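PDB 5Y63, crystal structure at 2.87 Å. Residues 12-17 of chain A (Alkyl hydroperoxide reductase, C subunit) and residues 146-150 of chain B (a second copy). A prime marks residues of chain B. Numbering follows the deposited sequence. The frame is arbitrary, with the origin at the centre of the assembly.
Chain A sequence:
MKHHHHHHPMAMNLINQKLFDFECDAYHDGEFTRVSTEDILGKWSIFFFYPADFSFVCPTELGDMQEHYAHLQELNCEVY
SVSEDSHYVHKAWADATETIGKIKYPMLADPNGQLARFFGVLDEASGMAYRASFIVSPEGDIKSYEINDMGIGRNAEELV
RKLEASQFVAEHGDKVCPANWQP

Chain A 12-17: MNLINQ
Chain B, residues 146-150: EINDM

A small contact between two protein copies can be built round one aliphatic side chain, here set in a beta turn. The meeting of residues 12-17 of one alkyl hydroperoxide reductase subunit with residues 146-150 of a second is a compact example. No hydrogen bond links the two stretches; the contact, chiefly apolar packing, buries 237 Å², both sides summed.

The first stretch has no regular helix or strand. Asn13 is extended (phi/psi -143/158), Leu14 lies at -106/11, and a type II beta turn then runs from Leu14 to Gln17. Its two central residues, Ile15 (-62/130) and Asn16 (61/38), carry the chain round, and a weak hydrogen bond from Gln17 N to Leu14 O, 3.0 Å long, closes it. Asn16 thus adopts positive phi, a conformation that asparagine tolerates better than most residues with a side chain. The partner is the end of a strand, Glu146′ to Asn148′ (phi/psi -147/147, -130/113 and -104/145), leading into Asp149′ at -68/162 and Met150′ at -56/138. In register, the CA atoms of Ile15 and Asp149′ are the nearest across the stretches, 6.1 Å apart, and the chains run in broadly the same direction.

Ile15, buried and with 78 Å² covered by the other stretch, is the centre of the contact. Its CA-to-CB bond points toward the partner, and chi1 and chi2 are both m (-58° and -59°). In this rotamer Ile15 CG1 packs 3.8 Å from Ile147′ CG2, while Ile15 CD1 lies 3.7 Å from Ile147′ O. The branch at CB also supplies Ile15 CG2, which rests 3.5 Å from Asp149′ CB. A beta-branched residue suits this place: CG2 meets Asp149′, while the CG1-CD1 arm lies over Ile147′ and the backbone that follows it.

Ile147′ and Asp149′ contribute 57 and 55 Å². The CA-to-CB bonds of both point toward the first stretch, whereas that of Asn148′ between them points away. Ile147′, m at chi1 and t at chi2 (167°), extends CD1 to 4.3 Å from Asn13 CB, a looser contact with the aliphatic part of Asn13 (chi1 p, 67°; chi2 100°). Asp149′, t at chi1 (-175°) with chi2 at 11°, offers its methylene to Ile15; its OD1 accepts a weak hydrogen bond from its neighbour Met150′ N at 2.6 Å. The polar margin is looser: Asn16, with chi1 m and chi2 -36°, brings OD1 within 3.8 Å of Asp149′ OD2, a contact between two oxygens that adds no hydrogen bond, and Asn16 OD1 is satisfied elsewhere in the structure.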

ATOM      1  N   MET A  12     -16.586  -7.677  19.836  1.00 61.85           N
ATOM      2  CA  MET A  12     -15.834  -8.773  20.525  1.00 60.80           C
ATOM      3  C   MET A  12     -16.751  -9.690  21.346  1.00 57.65           C
ATOM      4  O   MET A  12     -16.320 -10.274  22.339  1.00 58.21           O
ATOM      5  CB  MET A  12     -14.746  -8.174  21.426  1.00 63.10           C
ATOM      6  CG  MET A  12     -13.483  -7.753  20.698  1.00 66.04           C
ATOM      7  SD  MET A  12     -12.249  -7.094  21.835  1.00 70.24           S
ATOM      8  CE  MET A  12     -10.848  -6.900  20.732  1.00 70.62           C
ATOM      9  N   ASN A  13     -18.010  -9.811  20.932  1.00 54.57           N
ATOM     10  CA  ASN A  13     -18.939 -10.761  21.540  1.00 51.79           C
ATOM     11  C   ASN A  13     -19.854 -11.354  20.476  1.00 50.44           C
ATOM     12  O   ASN A  13     -20.046 -10.765  19.413  1.00 49.87           O
ATOM     13  CB  ASN A  13     -19.754 -10.117  22.670  1.00 51.04           C
ATOM     14  CG  ASN A  13     -20.712  -9.048  22.174  1.00 51.50           C
ATOM     15  OD1 ASN A  13     -21.908  -9.297  22.023  1.00 50.69           O
ATOM     16  ND2 ASN A  13     -20.191  -7.853  21.919  1.00 52.28           N
ATOM     17  N   LEU A  14     -20.417 -12.520  20.776  1.00 48.92           N
ATOM     18  CA  LEU A  14     -21.157 -13.295  19.789  1.00 48.45           C
ATOM     19  C   LEU A  14     -22.669 -13.265  19.989  1.00 48.06           C
ATOM     20  O   LEU A  14     -23.384 -14.025  19.340  1.00 48.15           O
ATOM     21  CB  LEU A  14     -20.671 -14.746  19.807  1.00 48.05           C
ATOM     22  CG  LEU A  14     -19.168 -14.969  19.645  1.00 47.81           C
ATOM     23  CD1 LEU A  14     -18.854 -16.453  19.709  1.00 47.76           C
ATOM     24  CD2 LEU A  14     -18.665 -14.370  18.341  1.00 48.56           C
ATOM     25  N   ILE A  15     -23.165 -12.386  20.857  1.00 47.70           N
ATOM     26  CA  ILE A  15     -24.605 -12.312  21.101  1.00 47.90           C
ATOM     27  C   ILE A  15     -25.289 -11.917  19.793  1.00 49.55           C
ATOM     28  O   ILE A  15     -24.874 -10.963  19.138  1.00 49.64           O
ATOM     29  CB  ILE A  15     -24.974 -11.311  22.222  1.00 47.39           C
ATOM     30  CG1 ILE A  15     -24.270 -11.664  23.544  1.00 46.89           C
ATOM     31  CG2 ILE A  15     -26.482 -11.272  22.435  1.00 47.42           C
ATOM     32  CD1 ILE A  15     -24.569 -13.045  24.088  1.00 46.33           C
ATOM     33  N   ASN A  16     -26.319 -12.675  19.417  1.00 51.18           N
ATOM     34  CA  ASN A  16     -27.028 -12.499  18.145  1.00 52.90           C
ATOM     35  C   ASN A  16     -26.140 -12.681  16.907  1.00 54.44           C
ATOM     36  O   ASN A  16     -26.299 -11.974  15.912  1.00 55.75           O
ATOM     37  CB  ASN A  16     -27.746 -11.141  18.099  1.00 53.02           C
ATOM     38  CG  ASN A  16     -28.757 -10.977  19.217  1.00 52.70           C
ATOM     39  OD1 ASN A  16     -29.420 -11.938  19.617  1.00 51.96           O
ATOM     40  ND2 ASN A  16     -28.887  -9.754  19.723  1.00 52.74           N
ATOM     41  N   GLN A  17     -25.211 -13.634  16.974  1.00 55.16           N
ATOM     42  CA  GLN A  17     -24.437 -14.041  15.806  1.00 56.71           C
ATOM     43  C   GLN A  17     -24.881 -15.428  15.363  1.00 57.33           C
ATOM     44  O   GLN A  17     -24.966 -16.347  16.175  1.00 56.31           O
ATOM     45  CB  GLN A  17     -22.939 -14.045  16.112  1.00 57.08           C
ATOM     46  CG  GLN A  17     -22.342 -12.665  16.345  1.00 58.44           C
ATOM     47  CD  GLN A  17     -22.399 -11.773  15.113  1.00 60.32           C
ATOM     48  OE1 GLN A  17     -22.496 -12.256  13.984  1.00 62.16           O
ATOM     49  NE2 GLN A  17     -22.336 -10.461  15.329  1.00 60.23           N
TER
ATOM     50  N   GLU B 146     -18.838 -14.641  31.769  1.00 42.90           N
ATOM     51  CA  GLU B 146     -20.072 -15.001  31.088  1.00 45.08           C
ATOM     52  C   GLU B 146     -20.673 -13.768  30.425  1.00 44.81           C
ATOM     53  O   GLU B 146     -20.534 -12.655  30.934  1.00 44.21           O
ATOM     54  CB  GLU B 146     -21.077 -15.598  32.076  1.00 46.98           C
ATOM     55  CG  GLU B 146     -21.295 -14.763  33.329  1.00 48.47           C
ATOM     56  CD  GLU B 146     -22.555 -15.147  34.082  1.00 51.67           C
ATOM     57  OE1 GLU B 146     -23.637 -15.181  33.457  1.00 53.98           O
ATOM     58  OE2 GLU B 146     -22.467 -15.409  35.302  1.00 53.69           O
ATOM     59  N   ILE B 147     -21.328 -13.971  29.284  1.00 45.06           N
ATOM     60  CA  ILE B 147     -21.978 -12.882  28.557  1.00 44.72           C
ATOM     61  C   ILE B 147     -23.413 -13.288  28.215  1.00 46.10           C
ATOM     62  O   ILE B 147     -23.635 -14.213  27.432  1.00 45.88           O
ATOM     63  CB  ILE B 147     -21.195 -12.503  27.277  1.00 43.88           C
ATOM     64  CG1 ILE B 147     -19.768 -12.070  27.640  1.00 42.89           C
ATOM     65  CG2 ILE B 147     -21.897 -11.375  26.527  1.00 43.86           C
ATOM     66  CD1 ILE B 147     -18.816 -11.974  26.467  1.00 42.97           C
ATOM     67  N   ASN B 148     -24.376 -12.600  28.829  1.00 47.43           N
ATOM     68  CA  ASN B 148     -25.794 -12.819  28.558  1.00 50.17           C
ATOM     69  C   ASN B 148     -26.373 -11.707  27.684  1.00 51.27           C
ATOM     70  O   ASN B 148     -25.983 -10.546  27.806  1.00 50.48           O
ATOM     71  CB  ASN B 148     -26.589 -12.894  29.869  1.00 50.92           C
ATOM     72  CG  ASN B 148     -26.181 -14.067  30.749  1.00 51.64           C
ATOM     73  OD1 ASN B 148     -25.518 -15.004  30.305  1.00 53.11           O
ATOM     74  ND2 ASN B 148     -26.595 -14.024  32.008  1.00 52.52           N
ATOM     75  N   ASP B 149     -27.306 -12.071  26.808  1.00 53.30           N
ATOM     76  CA  ASP B 149     -28.063 -11.095  26.023  1.00 54.58           C
ATOM     77  C   ASP B 149     -28.968 -10.308  26.975  1.00 55.03           C
ATOM     78  O   ASP B 149     -29.207 -10.733  28.107  1.00 54.97           O
ATOM     79  CB  ASP B 149     -28.886 -11.818  24.941  1.00 56.00           C
ATOM     80  CG  ASP B 149     -29.611 -10.871  23.988  1.00 56.82           C
ATOM     81  OD1 ASP B 149     -29.340  -9.653  23.992  1.00 56.21           O
ATOM     82  OD2 ASP B 149     -30.460 -11.362  23.217  1.00 59.02           O
ATOM     83  N   MET B 150     -29.443  -9.152  26.520  1.00 56.10           N
ATOM     84  CA  MET B 150     -30.424  -8.370  27.271  1.00 56.75           C
ATOM     85  C   MET B 150     -31.637  -9.260  27.544  1.00 59.55           C
ATOM     86  O   MET B 150     -32.072 -10.015  26.667  1.00 62.40           O
ATOM     87  CB  MET B 150     -30.888  -7.136  26.482  1.00 56.97           C
ATOM     88  CG  MET B 150     -29.811  -6.304  25.794  1.00 56.23           C
ATOM     89  SD  MET B 150     -28.578  -5.601  26.897  1.00 54.76           S
ATOM     90  CE  MET B 150     -27.505  -4.791  25.711  1.00 54.07           C
TER